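Local coordinates for protein cellulase (Bacteroides salanitronis, PDB 6WQY) that probably cleaves beta-1,4-glucosidic bonds of cellulose and related plant polysaccharides, as a broad-specificity endoglucanase whose family 5 catalytic domain is a TIM barrel, at residues A[251-254]-A[258-261]; A[267-272]-A[328-333]; A[310-315]-A[322-327]. All blocks are in the same frame, centred on the assembly; numbering follows the deposited sequence.

Contact 1: A[251-254]-A[258-261]; sequences HFYD and YTEN
Thr259 turns its side chain onto the backbone of Tyr253. The hydroxyl leads. OG1 of Thr259 donates a hydrogen bond to Tyr253 O over 2.8 Å. The donor lies in the carbonyl plane, on a lone pair, with a C=O...OG1 angle of 139°. A first torsion of 57° puts OG1 between the backbone N and carbonyl carbon of Thr259, on the side that faces the loop. The methyl branch comes to the same oxygen, with Thr259 CG2 3.3 Å from Tyr253 O. The tyrosine meets this side chain with its root: Tyr253 CB is 3.8 Å from Thr259 OG1, and that hydroxyl lies obliquely to the Tyr253 ring. The far end of the tyrosine serves another purpose, since Tyr253 OH is hydrogen-bonded to Glu309 at the end of barrel strand 305-310. Asp254 points its side chain away from Thr259 and bonds Asn286.

The two segments belong to the loop that follows strand 246-251 and to the end of the short helix 256-259 with the residues just after it. OG1 also makes a weak hydrogen bond to Pro255 O, and Thr259 packs against Tyr327 of helix 318-337. A valine here would probably leave Tyr253 O without its hydroxyl donor and weaken the tie between loop and helix. The chemistry is that of a side chain binding a main-chain carbonyl. One directional hydroxyl bond and close methyl packing hold the carbonyl of Tyr253, while the phenol of the same residue is bonded to Glu309.

Contact 2: A[267-272]-A[328-333]; sequences SQWGHT and LEYVCK
Trp269 and Tyr330 meet through the outer end of the indole, and the contact between them is apolar. Trp269 CH2 lies 4.1 Å from Tyr330 CD1. The tyrosine atom sits at the indole edge, near the plane of that ring. The indole comes oblique to the tyrosine ring in return. The planes are 59° apart and the centroids of the six-membered indole ring and the Tyr330 ring are 6.0 Å apart, an oblique aromatic pair. The two side chains cross at about a right angle. A first torsion of -178° turns the indole of Trp269 away from its own backbone N and extends it from the loop toward the helix.

Other rings complete the aromatic packing. Trp269 has an edge-to-face contact with Tyr327 and also meets Tyr258 and Tyr326. Helix 284-299 adds Val287 beside the indole and Thr288 beside Tyr330.

Polar bonds fix the loop rather than join the pair. Trp269 NE1 is hydrogen-bonded to Gly282 O, which satisfies the one polar atom of the buried indole and limits its rotation. Gly270 N is held by Asp283, and His271 N by Glu284. A CB at Gly270 would collide with Trp269 O.

Within the helix, Cys332 N bonds Leu328 O at 3.0 Å in the regular pattern. Segment 267-272 lies in the long connection after helix 256-259, and 328-333 is part of the helix that follows the seventh barrel strand. The contact thus joins that connection to helix 318-337 in the outer layer of a TIM barrel, the (beta/alpha)8 fold of family 5.

Contact 3: A[310-315]-A[322-327]; sequences MGCVHR and SFRLYY
Arg324 reaches Cys312 with its CG anti to the backbone N (chi1 177°) and a bend at the next torsion, which carries the guanidinium from the helix to the loop. Two of its nitrogens share one oxygen. Arg324 NE bonds Cys312 O at 2.9 Å, and Arg324 NH2 adds a weak bond to Cys312 O at 3.1 Å. NE approaches from above the carbonyl plane. One guanidinium face is covered by the loop backbone, with His314 N 3.6 Å above the plane over its centre. NH1 lies at the edge of the His314 ring, and the planes of that ring and the guanidinium are 62° apart. Glu321 binds both groups: it forms a salt bridge with Arg324 NH1 and accepts a hydrogen bond from His314 ND1.

The contact joins the loop after the seventh strand of the TIM barrel to the following helix, 318-337. In this loop Gly311 takes a backbone shape that a side chain would not fit.

Cys312 also meets the aliphatic part of the arginine, with Cys312 SG 3.7 Å from Arg324 CG. Its sulfur makes an oblique sulfur-aromatic contact with Tyr327. Cys312 CB lies 3.8 Å from Tyr327 CD2. A water takes a hydrogen bond from Gly311 N at 3.0 Å and gives one to Tyr327 OH at 2.9 Å. That hydroxyl also bonds Asp254 O.

All three contacts cluster on one side of the barrel, and contacts 2 and 3 have the closest centres. Contacts 1 and 3 involve the loops after the sixth and seventh strands. Contact 3 is the most buried and has the largest interface. It mixes a guanidinium bonded to a main-chain oxygen with sulfur-aromatic and apolar packing. Contact 1 is partly buried and rests on a single hydroxyl bond. Contact 2, also partly buried, lies farthest out and is purely aromatic. Contacts 2 and 3 use successive stretches of helix 318-337. Tyr258, from contact 1, packs on Trp269 of contact 2, and its carbonyl O is bonded by Arg315 of contact 3.

Contact 1: A[251-254]-A[258-261]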
ATOM      1  N   HIS A 251      -0.500  -6.508  -2.586  1.00  7.71           N
ATOM      2  CA  HIS A 251      -0.833  -6.699  -1.175  1.00  7.64           C
ATOM      3  C   HIS A 251      -0.737  -8.183  -0.858  1.00  7.75           C
ATOM      4  O   HIS A 251      -0.977  -9.031  -1.726  1.00  8.99           O
ATOM      5  CB  HIS A 251      -2.239  -6.174  -0.840  1.00  7.92           C
ATOM      6  CG  HIS A 251      -2.378  -4.691  -1.015  1.00  7.85           C
ATOM      7  ND1 HIS A 251      -3.574  -4.021  -0.883  1.00  7.51           N
ATOM      8  CD2 HIS A 251      -1.457  -3.744  -1.298  1.00  7.47           C
ATOM      9  CE1 HIS A 251      -3.384  -2.723  -1.082  1.00  7.99           C
ATOM     10  NE2 HIS A 251      -2.106  -2.523  -1.339  1.00  8.11           N
ATOM     11  N   PHE A 252      -0.382  -8.505   0.390  1.00  7.96           N
ATOM     12  CA  PHE A 252      -0.145  -9.894   0.762  1.00  8.30           C
ATOM     13  C   PHE A 252      -0.584 -10.134   2.196  1.00  7.92           C
ATOM     14  O   PHE A 252       0.108  -9.719   3.130  1.00  8.63           O
ATOM     15  CB  PHE A 252       1.328 -10.281   0.605  1.00  8.94           C
ATOM     16  CG  PHE A 252       1.602 -11.720   0.932  1.00  8.72           C
ATOM     17  CD1 PHE A 252       1.338 -12.718   0.003  1.00  9.06           C
ATOM     18  CD2 PHE A 252       2.108 -12.090   2.170  1.00  9.70           C
ATOM     19  CE1 PHE A 252       1.591 -14.042   0.298  1.00 10.27           C
ATOM     20  CE2 PHE A 252       2.357 -13.412   2.466  1.00 10.64           C
ATOM     21  CZ  PHE A 252       2.097 -14.384   1.531  1.00 10.27           C
ATOM     22  N   TYR A 253      -1.690 -10.850   2.352  1.00  8.26           N
ATOM     23  CA  TYR A 253      -2.225 -11.220   3.654  1.00  8.74           C
ATOM     24  C   TYR A 253      -2.368 -12.733   3.795  1.00  8.91           C
ATOM     25  O   TYR A 253      -2.989 -13.213   4.759  1.00  9.77           O
ATOM     26  CB  TYR A 253      -3.580 -10.573   3.877  1.00  9.97           C
ATOM     27  CG  TYR A 253      -3.587  -9.070   4.050  1.00  9.16           C
ATOM     28  CD1 TYR A 253      -3.205  -8.511   5.261  1.00  9.76           C
ATOM     29  CD2 TYR A 253      -4.021  -8.224   3.036  1.00  8.68           C
ATOM     30  CE1 TYR A 253      -3.269  -7.148   5.467  1.00  9.99           C
ATOM     31  CE2 TYR A 253      -4.068  -6.854   3.231  1.00  9.03           C
ATOM     32  CZ  TYR A 253      -3.701  -6.319   4.452  1.00  8.40           C
ATOM     33  OH  TYR A 253      -3.808  -4.981   4.743  1.00  9.38           O
ATOM     34  N   ASP A 254      -1.810 -13.511   2.875  1.00  9.18           N
ATOM     35  CA  ASP A 254      -2.106 -14.936   2.866  1.00  9.01           C
ATOM     36  C   ASP A 254      -1.596 -15.601   4.144  1.00  9.50           C
ATOM     37  O   ASP A 254      -0.442 -15.379   4.525  1.00  9.63           O
ATOM     38  CB  ASP A 254      -1.415 -15.640   1.696  1.00  9.49           C
ATOM     39  CG  ASP A 254      -1.922 -15.224   0.336  1.00  9.72           C
ATOM     40  OD1 ASP A 254      -2.922 -14.471   0.233  1.00 11.15           O
ATOM     41  OD2 ASP A 254      -1.303 -15.708  -0.669  1.00 10.38           O
ATOM     42  N   TYR A 258      -6.211 -16.579   8.743  1.00 12.36           N
ATOM     43  CA  TYR A 258      -5.305 -16.504   9.890  1.00 12.79           C
ATOM     44  C   TYR A 258      -4.926 -15.054  10.212  1.00 11.67           C
ATOM     45  O   TYR A 258      -5.011 -14.611  11.367  1.00 12.48           O
ATOM     46  CB  TYR A 258      -4.039 -17.348   9.639  1.00 12.47           C
ATOM     47  CG  TYR A 258      -3.000 -17.109  10.718  1.00 12.19           C
ATOM     48  CD1 TYR A 258      -3.233 -17.512  12.023  1.00 12.49           C
ATOM     49  CD2 TYR A 258      -1.815 -16.439  10.447  1.00 11.43           C
ATOM     50  CE1 TYR A 258      -2.324 -17.250  13.023  1.00 12.88           C
ATOM     51  CE2 TYR A 258      -0.887 -16.187  11.444  1.00 12.26           C
ATOM     52  CZ  TYR A 258      -1.153 -16.586  12.736  1.00 11.99           C
ATOM     53  OH  TYR A 258      -0.241 -16.314  13.729  1.00 13.17           O
ATOM     54  N   THR A 259      -4.515 -14.287   9.204  1.00 10.80           N
ATOM     55  CA  THR A 259      -3.933 -12.983   9.502  1.00 10.24           C
ATOM     56  C   THR A 259      -4.964 -11.989  10.014  1.00 11.59           C
ATOM     57  O   THR A 259      -4.608 -11.123  10.817  1.00 11.65           O
ATOM     58  CB  THR A 259      -3.176 -12.431   8.294  1.00 10.20           C
ATOM     59  OG1 THR A 259      -4.078 -12.354   7.187  1.00 10.04           O
ATOM     60  CG2 THR A 259      -1.979 -13.298   7.946  1.00 11.52           C
ATOM     61  N   GLU A 260      -6.221 -12.073   9.577  1.00 11.35           N
ATOM     62  CA  GLU A 260      -7.258 -11.202  10.109  1.00 12.11           C
ATOM     63  C   GLU A 260      -8.139 -11.897  11.146  1.00 13.75           C
ATOM     64  O   GLU A 260      -8.899 -11.222  11.845  1.00 15.93           O
ATOM     65  CB  GLU A 260      -8.121 -10.615   8.985  1.00 12.85           C
ATOM     66  CG  GLU A 260      -9.066  -9.533   9.480  1.00 15.16           C
ATOM     67  CD  GLU A 260      -9.533  -8.594   8.393  1.00 41.36           C
ATOM     68  OE1 GLU A 260      -9.828  -9.077   7.295  1.00 19.50           O
ATOM     69  OE2 GLU A 260      -9.598  -7.372   8.643  1.00 32.71           O
ATOM     70  N   ASN A 261      -8.065 -13.217  11.260  1.00 16.30           N
ATOM     71  CA  ASN A 261      -8.703 -13.949  12.360  1.00 16.58           C
ATOM     72  C   ASN A 261     -10.222 -13.774  12.374  1.00 23.22           C
ATOM     73  O   ASN A 261     -10.830 -13.626  13.435  1.00 22.90           O
ATOM     74  CB  ASN A 261      -8.102 -13.545  13.711  1.00 16.31           C
ATOM     75  CG  ASN A 261      -8.481 -14.495  14.834  1.00 18.69           C
ATOM     76  OD1 ASN A 261      -8.591 -15.702  14.628  1.00 18.63           O
ATOM     77  ND2 ASN A 261      -8.683 -13.949  16.033  1.00 25.83           N
TER

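Contact 2: A[267-272]-A[328-333]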
ATOM      1  N   SER A 267      -5.503 -20.000  15.278  1.00 15.28           N
ATOM      2  CA  SER A 267      -4.611 -19.295  16.183  1.00 15.61           C
ATOM      3  C   SER A 267      -3.140 -19.633  15.977  1.00 13.99           C
ATOM      4  O   SER A 267      -2.291 -19.048  16.654  1.00 15.08           O
ATOM      5  CB  SER A 267      -4.995 -19.593  17.638  1.00 17.60           C
ATOM      6  OG  SER A 267      -4.944 -20.991  17.897  1.00 17.08           O
ATOM      7  N   GLN A 268      -2.816 -20.553  15.072  1.00 13.62           N
ATOM      8  CA  GLN A 268      -1.434 -20.969  14.829  1.00 13.57           C
ATOM      9  C   GLN A 268      -1.159 -21.002  13.332  1.00 11.96           C
ATOM     10  O   GLN A 268      -2.081 -20.999  12.509  1.00 13.91           O
ATOM     11  CB  GLN A 268      -1.147 -22.332  15.480  1.00 14.04           C
ATOM     12  CG  GLN A 268      -1.515 -22.341  16.952  1.00 14.91           C
ATOM     13  CD  GLN A 268      -1.041 -23.579  17.702  1.00 15.48           C
ATOM     14  OE1 GLN A 268      -0.514 -24.531  17.112  1.00 16.60           O
ATOM     15  NE2 GLN A 268      -1.236 -23.568  19.007  1.00 15.08           N
ATOM     16  N   TRP A 269       0.129 -21.002  12.982  1.00 11.61           N
ATOM     17  CA  TRP A 269       0.562 -20.893  11.599  1.00 11.20           C
ATOM     18  C   TRP A 269       1.922 -21.553  11.429  1.00 10.66           C
ATOM     19  O   TRP A 269       2.750 -21.539  12.341  1.00 11.91           O
ATOM     20  CB  TRP A 269       0.676 -19.411  11.186  1.00 10.75           C
ATOM     21  CG  TRP A 269       1.059 -19.207   9.768  1.00 10.69           C
ATOM     22  CD1 TRP A 269       0.210 -19.187   8.699  1.00  9.58           C
ATOM     23  CD2 TRP A 269       2.382 -18.989   9.242  1.00 10.25           C
ATOM     24  NE1 TRP A 269       0.923 -18.985   7.543  1.00 10.27           N
ATOM     25  CE2 TRP A 269       2.253 -18.869   7.842  1.00 10.28           C
ATOM     26  CE3 TRP A 269       3.655 -18.874   9.813  1.00 10.55           C
ATOM     27  CZ2 TRP A 269       3.343 -18.631   7.007  1.00 10.40           C
ATOM     28  CZ3 TRP A 269       4.729 -18.644   8.977  1.00 11.52           C
ATOM     29  CH2 TRP A 269       4.565 -18.517   7.591  1.00 11.14           C
ATOM     30  N   GLY A 270       2.148 -22.126  10.255  1.00 11.84           N
ATOM     31  CA  GLY A 270       3.456 -22.628   9.894  1.00 11.21           C
ATOM     32  C   GLY A 270       3.688 -24.075  10.274  1.00 12.09           C
ATOM     33  O   GLY A 270       2.795 -24.792  10.723  1.00 12.74           O
ATOM     34  N   HIS A 271       4.944 -24.496  10.115  1.00 11.55           N
ATOM     35  CA  HIS A 271       5.283 -25.912  10.217  1.00 14.40           C
ATOM     36  C   HIS A 271       4.937 -26.503  11.576  1.00 11.74           C
ATOM     37  O   HIS A 271       4.646 -27.703  11.666  1.00 15.07           O
ATOM     38  CB  HIS A 271       6.793 -26.157  10.051  1.00 21.22           C
ATOM     39  CG  HIS A 271       7.374 -25.691   8.757  1.00 28.02           C
ATOM     40  ND1 HIS A 271       6.784 -25.929   7.536  1.00 28.46           N
ATOM     41  CD2 HIS A 271       8.531 -25.035   8.496  1.00 29.65           C
ATOM     42  CE1 HIS A 271       7.540 -25.419   6.580  1.00 24.74           C
ATOM     43  NE2 HIS A 271       8.604 -24.868   7.135  1.00 34.25           N
ATOM     44  N   THR A 272       5.046 -25.723  12.645  1.00 12.48           N
ATOM     45  CA  THR A 272       4.857 -26.272  13.983  1.00 12.56           C
ATOM     46  C   THR A 272       3.415 -26.184  14.463  1.00 13.77           C
ATOM     47  O   THR A 272       3.109 -26.678  15.552  1.00 16.09           O
ATOM     48  CB  THR A 272       5.779 -25.604  15.021  1.00 13.09           C
ATOM     49  OG1 THR A 272       5.234 -24.342  15.419  1.00 13.56           O
ATOM     50  CG2 THR A 272       7.179 -25.431  14.474  1.00 15.67           C
ATOM     51  N   LEU A 328       5.055 -12.797  11.121  1.00  9.99           N
ATOM     52  CA  LEU A 328       5.502 -11.484  10.672  1.00  9.84           C
ATOM     53  C   LEU A 328       6.991 -11.466  10.399  1.00 10.94           C
ATOM     54  O   LEU A 328       7.440 -10.862   9.417  1.00 11.35           O
ATOM     55  CB  LEU A 328       5.111 -10.427  11.704  1.00 10.29           C
ATOM     56  CG  LEU A 328       3.611 -10.147  11.811  1.00  9.74           C
ATOM     57  CD1 LEU A 328       3.336  -9.230  12.975  1.00 11.73           C
ATOM     58  CD2 LEU A 328       3.076  -9.520  10.528  1.00 10.78           C
ATOM     59  N   GLU A 329       7.776 -12.126  11.250  1.00 11.05           N
ATOM     60  CA  GLU A 329       9.214 -12.209  11.024  1.00 12.66           C
ATOM     61  C   GLU A 329       9.503 -12.975   9.741  1.00 13.29           C
ATOM     62  O   GLU A 329      10.341 -12.555   8.927  1.00 14.54           O
ATOM     63  CB  GLU A 329       9.902 -12.860  12.233  1.00 13.44           C
ATOM     64  CG  GLU A 329      11.408 -12.661  12.271  1.00 14.86           C
ATOM     65  CD  GLU A 329      12.075 -13.154  13.551  1.00 11.85           C
ATOM     66  OE1 GLU A 329      11.426 -13.667  14.478  1.00 16.43           O
ATOM     67  OE2 GLU A 329      13.332 -13.074  13.604  1.00 18.97           O
ATOM     68  N   TYR A 330       8.796 -14.086   9.526  1.00 12.14           N
ATOM     69  CA  TYR A 330       9.021 -14.895   8.333  1.00 12.41           C
ATOM     70  C   TYR A 330       8.680 -14.121   7.064  1.00 12.25           C
ATOM     71  O   TYR A 330       9.432 -14.159   6.070  1.00 12.71           O
ATOM     72  CB  TYR A 330       8.191 -16.180   8.401  1.00 12.11           C
ATOM     73  CG  TYR A 330       8.622 -17.173   7.362  1.00 11.76           C
ATOM     74  CD1 TYR A 330       8.082 -17.164   6.090  1.00 11.91           C
ATOM     75  CD2 TYR A 330       9.608 -18.096   7.642  1.00 11.90           C
ATOM     76  CE1 TYR A 330       8.506 -18.058   5.132  1.00 13.75           C
ATOM     77  CE2 TYR A 330      10.038 -18.993   6.690  1.00 13.56           C
ATOM     78  CZ  TYR A 330       9.488 -18.964   5.437  1.00 12.44           C
ATOM     79  OH  TYR A 330       9.909 -19.845   4.470  1.00 15.20           O
ATOM     80  N   VAL A 331       7.551 -13.419   7.066  1.00 11.84           N
ATOM     81  CA  VAL A 331       7.124 -12.688   5.884  1.00 11.14           C
ATOM     82  C   VAL A 331       8.052 -11.512   5.611  1.00 11.00           C
ATOM     83  O   VAL A 331       8.375 -11.229   4.455  1.00 11.37           O
ATOM     84  CB  VAL A 331       5.653 -12.250   6.027  1.00 12.19           C
ATOM     85  CG1 VAL A 331       5.254 -11.327   4.892  1.00 12.44           C
ATOM     86  CG2 VAL A 331       4.740 -13.464   6.054  1.00 12.28           C
ATOM     87  N   CYS A 332       8.486 -10.797   6.655  1.00 10.86           N
ATOM     88  CA  CYS A 332       9.385  -9.665   6.422  1.00 10.94           C
ATOM     89  C   CYS A 332      10.744 -10.125   5.900  1.00 11.52           C
ATOM     90  O   CYS A 332      11.318  -9.483   5.009  1.00 12.39           O
ATOM     91  CB  CYS A 332       9.531  -8.807   7.671  1.00 11.39           C
ATOM     92  SG  CYS A 332       8.078  -7.791   8.031  1.00 11.19           S
ATOM     93  N   LYS A 333      11.269 -11.227   6.435  0.65 11.40           N
ATOM     94  CA  LYS A 333      12.537 -11.752   5.938  0.65 12.36           C
ATOM     95  C   LYS A 333      12.406 -12.220   4.493  0.65 12.83           C
ATOM     96  O   LYS A 333      13.307 -11.985   3.675  0.65 15.11           O
ATOM     97  CB  LYS A 333      13.015 -12.872   6.858  0.65 12.39           C
ATOM     98  CG  LYS A 333      14.305 -13.551   6.416  0.65 16.74           C
ATOM     99  CD  LYS A 333      15.445 -12.558   6.254  0.65 17.54           C
ATOM    100  CE  LYS A 333      16.759 -13.276   5.971  0.65 21.96           C
ATOM    101  NZ  LYS A 333      17.780 -12.361   5.392  0.65 31.37           N
TER

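Contact 3: A[310-315]-A[322-327]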
ATOM      1  N   MET A 310       0.516  -5.733   4.295  1.00  8.29           N
ATOM      2  CA  MET A 310       0.725  -7.073   4.842  1.00  7.94           C
ATOM      3  C   MET A 310       0.473  -6.939   6.345  1.00  8.08           C
ATOM      4  O   MET A 310       0.317  -5.824   6.857  1.00  8.40           O
ATOM      5  CB  MET A 310       2.123  -7.620   4.512  1.00  8.17           C
ATOM      6  CG  MET A 310       3.278  -6.695   4.835  1.00  9.80           C
ATOM      7  SD  MET A 310       3.732  -6.565   6.578  1.00 10.26           S
ATOM      8  CE  MET A 310       4.332  -8.226   6.929  1.00 11.88           C
ATOM      9  N   GLY A 311       0.413  -8.057   7.067  1.00  8.68           N
ATOM     10  CA  GLY A 311       0.316  -7.982   8.511  1.00  9.61           C
ATOM     11  C   GLY A 311      -0.420  -9.169   9.099  1.00  9.22           C
ATOM     12  O   GLY A 311      -0.753 -10.130   8.408  1.00 10.05           O
ATOM     13  N   CYS A 312      -0.675  -9.080  10.410  1.00  9.07           N
ATOM     14  CA  CYS A 312      -1.332 -10.150  11.147  1.00 10.01           C
ATOM     15  C   CYS A 312      -1.814  -9.556  12.459  1.00 10.43           C
ATOM     16  O   CYS A 312      -1.051  -8.843  13.120  1.00 10.26           O
ATOM     17  CB  CYS A 312      -0.345 -11.297  11.425  1.00 10.90           C
ATOM     18  SG  CYS A 312      -1.067 -12.758  12.155  1.00 12.08           S
ATOM     19  N   VAL A 313      -3.056  -9.867  12.849  1.00 10.58           N
ATOM     20  CA  VAL A 313      -3.635  -9.279  14.050  1.00 11.63           C
ATOM     21  C   VAL A 313      -3.060  -9.914  15.318  1.00 10.92           C
ATOM     22  O   VAL A 313      -2.579 -11.050  15.344  1.00 12.02           O
ATOM     23  CB  VAL A 313      -5.174  -9.329  14.055  1.00 12.15           C
ATOM     24  CG1 VAL A 313      -5.736  -8.541  12.887  1.00 12.67           C
ATOM     25  CG2 VAL A 313      -5.690 -10.769  14.067  1.00 13.23           C
ATOM     26  N   HIS A 314      -3.140  -9.149  16.398  1.00 11.57           N
ATOM     27  CA  HIS A 314      -2.681  -9.520  17.730  1.00 12.26           C
ATOM     28  C   HIS A 314      -3.544 -10.608  18.346  1.00 12.97           C
ATOM     29  O   HIS A 314      -4.765 -10.651  18.168  1.00 14.38           O
ATOM     30  CB  HIS A 314      -2.727  -8.261  18.603  1.00 14.08           C
ATOM     31  CG  HIS A 314      -2.424  -8.461  20.053  1.00 13.58           C
ATOM     32  ND1 HIS A 314      -1.190  -8.859  20.525  1.00 14.28           N
ATOM     33  CD2 HIS A 314      -3.186  -8.236  21.147  1.00 15.56           C
ATOM     34  CE1 HIS A 314      -1.219  -8.896  21.847  1.00 15.86           C
ATOM     35  NE2 HIS A 314      -2.419  -8.520  22.250  1.00 14.93           N
ATOM     36  N   ARG A 315      -2.887 -11.480  19.102  1.00 13.21           N
ATOM     37  CA  ARG A 315      -3.547 -12.456  19.958  1.00 15.18           C
ATOM     38  C   ARG A 315      -3.160 -12.188  21.410  1.00 16.09           C
ATOM     39  O   ARG A 315      -1.977 -12.025  21.721  1.00 17.38           O
ATOM     40  CB  ARG A 315      -3.159 -13.888  19.578  1.00 14.53           C
ATOM     41  CG  ARG A 315      -4.037 -14.503  18.485  1.00 15.14           C
ATOM     42  CD  ARG A 315      -3.794 -13.955  17.087  1.00 13.88           C
ATOM     43  NE  ARG A 315      -4.521 -14.777  16.125  1.00 14.22           N
ATOM     44  CZ  ARG A 315      -4.446 -14.649  14.805  1.00 13.00           C
ATOM     45  NH1 ARG A 315      -3.703 -13.695  14.253  1.00 13.55           N
ATOM     46  NH2 ARG A 315      -5.143 -15.473  14.034  1.00 14.09           N
ATOM     47  N   SER A 322       2.994 -16.012  19.901  0.56 13.36           N
ATOM     48  CA  SER A 322       4.274 -16.477  19.382  0.56 13.28           C
ATOM     49  C   SER A 322       4.182 -16.755  17.887  0.56 12.43           C
ATOM     50  O   SER A 322       5.081 -16.396  17.121  0.56 12.72           O
ATOM     51  CB  SER A 322       4.704 -17.750  20.114  0.56 15.06           C
ATOM     52  OG  SER A 322       4.655 -17.578  21.517  0.56 13.81           O
ATOM     53  N   PHE A 323       3.100 -17.405  17.457  1.00 12.55           N
ATOM     54  CA  PHE A 323       2.920 -17.715  16.046  1.00 12.20           C
ATOM     55  C   PHE A 323       2.756 -16.460  15.204  1.00 10.41           C
ATOM     56  O   PHE A 323       3.221 -16.422  14.059  1.00 11.12           O
ATOM     57  CB  PHE A 323       1.719 -18.643  15.871  1.00 12.06           C
ATOM     58  CG  PHE A 323       1.967 -20.044  16.338  1.00 11.97           C
ATOM     59  CD1 PHE A 323       2.548 -20.978  15.490  1.00 12.41           C
ATOM     60  CD2 PHE A 323       1.639 -20.421  17.621  1.00 15.11           C
ATOM     61  CE1 PHE A 323       2.778 -22.261  15.907  1.00 15.40           C
ATOM     62  CE2 PHE A 323       1.874 -21.712  18.049  1.00 15.87           C
ATOM     63  CZ  PHE A 323       2.445 -22.627  17.184  1.00 16.43           C
ATOM     64  N   ARG A 324       2.074 -15.440  15.737  1.00 10.68           N
ATOM     65  CA  ARG A 324       1.924 -14.184  15.012  1.00 10.33           C
ATOM     66  C   ARG A 324       3.278 -13.526  14.769  1.00 10.74           C
ATOM     67  O   ARG A 324       3.564 -13.035  13.670  1.00 10.86           O
ATOM     68  CB  ARG A 324       1.024 -13.228  15.794  1.00 11.34           C
ATOM     69  CG  ARG A 324       0.888 -11.872  15.134  1.00 11.06           C
ATOM     70  CD  ARG A 324       0.754 -10.754  16.123  1.00 12.00           C
ATOM     71  NE  ARG A 324       0.452  -9.482  15.480  1.00 10.65           N
ATOM     72  CZ  ARG A 324       0.337  -8.332  16.139  1.00 10.75           C
ATOM     73  NH1 ARG A 324       0.526  -8.283  17.445  1.00 11.92           N
ATOM     74  NH2 ARG A 324       0.038  -7.227  15.473  1.00 11.03           N
ATOM     75  N   LEU A 325       4.127 -13.486  15.799  1.00 10.92           N
ATOM     76  CA  LEU A 325       5.443 -12.880  15.633  1.00 11.16           C
ATOM     77  C   LEU A 325       6.283 -13.681  14.657  1.00 11.17           C
ATOM     78  O   LEU A 325       7.012 -13.111  13.844  1.00 12.13           O
ATOM     79  CB  LEU A 325       6.143 -12.708  16.975  1.00 11.13           C
ATOM     80  CG  LEU A 325       5.696 -11.473  17.744  1.00 13.29           C
ATOM     81  CD1 LEU A 325       4.267 -11.565  18.238  1.00 18.07           C
ATOM     82  CD2 LEU A 325       6.639 -11.193  18.907  1.00 19.27           C
ATOM     83  N   TYR A 326       6.199 -15.015  14.726  1.00 11.01           N
ATOM     84  CA  TYR A 326       6.892 -15.854  13.752  1.00 11.08           C
ATOM     85  C   TYR A 326       6.417 -15.555  12.332  1.00 10.18           C
ATOM     86  O   TYR A 326       7.238 -15.369  11.430  1.00 10.73           O
ATOM     87  CB  TYR A 326       6.725 -17.337  14.112  1.00 11.11           C
ATOM     88  CG  TYR A 326       7.194 -18.265  13.015  1.00 11.18           C
ATOM     89  CD1 TYR A 326       8.491 -18.198  12.523  1.00 11.16           C
ATOM     90  CD2 TYR A 326       6.334 -19.190  12.451  1.00 11.59           C
ATOM     91  CE1 TYR A 326       8.915 -19.022  11.505  1.00 12.18           C
ATOM     92  CE2 TYR A 326       6.742 -20.020  11.426  1.00 11.27           C
ATOM     93  CZ  TYR A 326       8.039 -19.930  10.957  1.00 11.37           C
ATOM     94  OH  TYR A 326       8.476 -20.752   9.939  1.00 12.68           O
ATOM     95  N   TYR A 327       5.103 -15.505  12.123  1.00 10.59           N
ATOM     96  CA  TYR A 327       4.563 -15.174  10.809  1.00 10.10           C
ATOM     97  C   TYR A 327       5.121 -13.849  10.301  1.00  9.51           C
ATOM     98  O   TYR A 327       5.600 -13.752   9.162  1.00 10.11           O
ATOM     99  CB  TYR A 327       3.023 -15.117  10.880  1.00 10.04           C
ATOM    100  CG  TYR A 327       2.392 -14.653   9.586  1.00  9.40           C
ATOM    101  CD1 TYR A 327       2.083 -15.561   8.579  1.00 10.58           C
ATOM    102  CD2 TYR A 327       2.137 -13.315   9.356  1.00  9.12           C
ATOM    103  CE1 TYR A 327       1.533 -15.145   7.379  1.00  9.77           C
ATOM    104  CE2 TYR A 327       1.583 -12.893   8.160  1.00  9.46           C
ATOM    105  CZ  TYR A 327       1.290 -13.801   7.182  1.00  8.42           C
ATOM    106  OH  TYR A 327       0.753 -13.336   5.994  1.00  9.32           O
TER
HETATM  107  O   HOH W   1       1.080 -10.527   5.576  1.00  9.34           O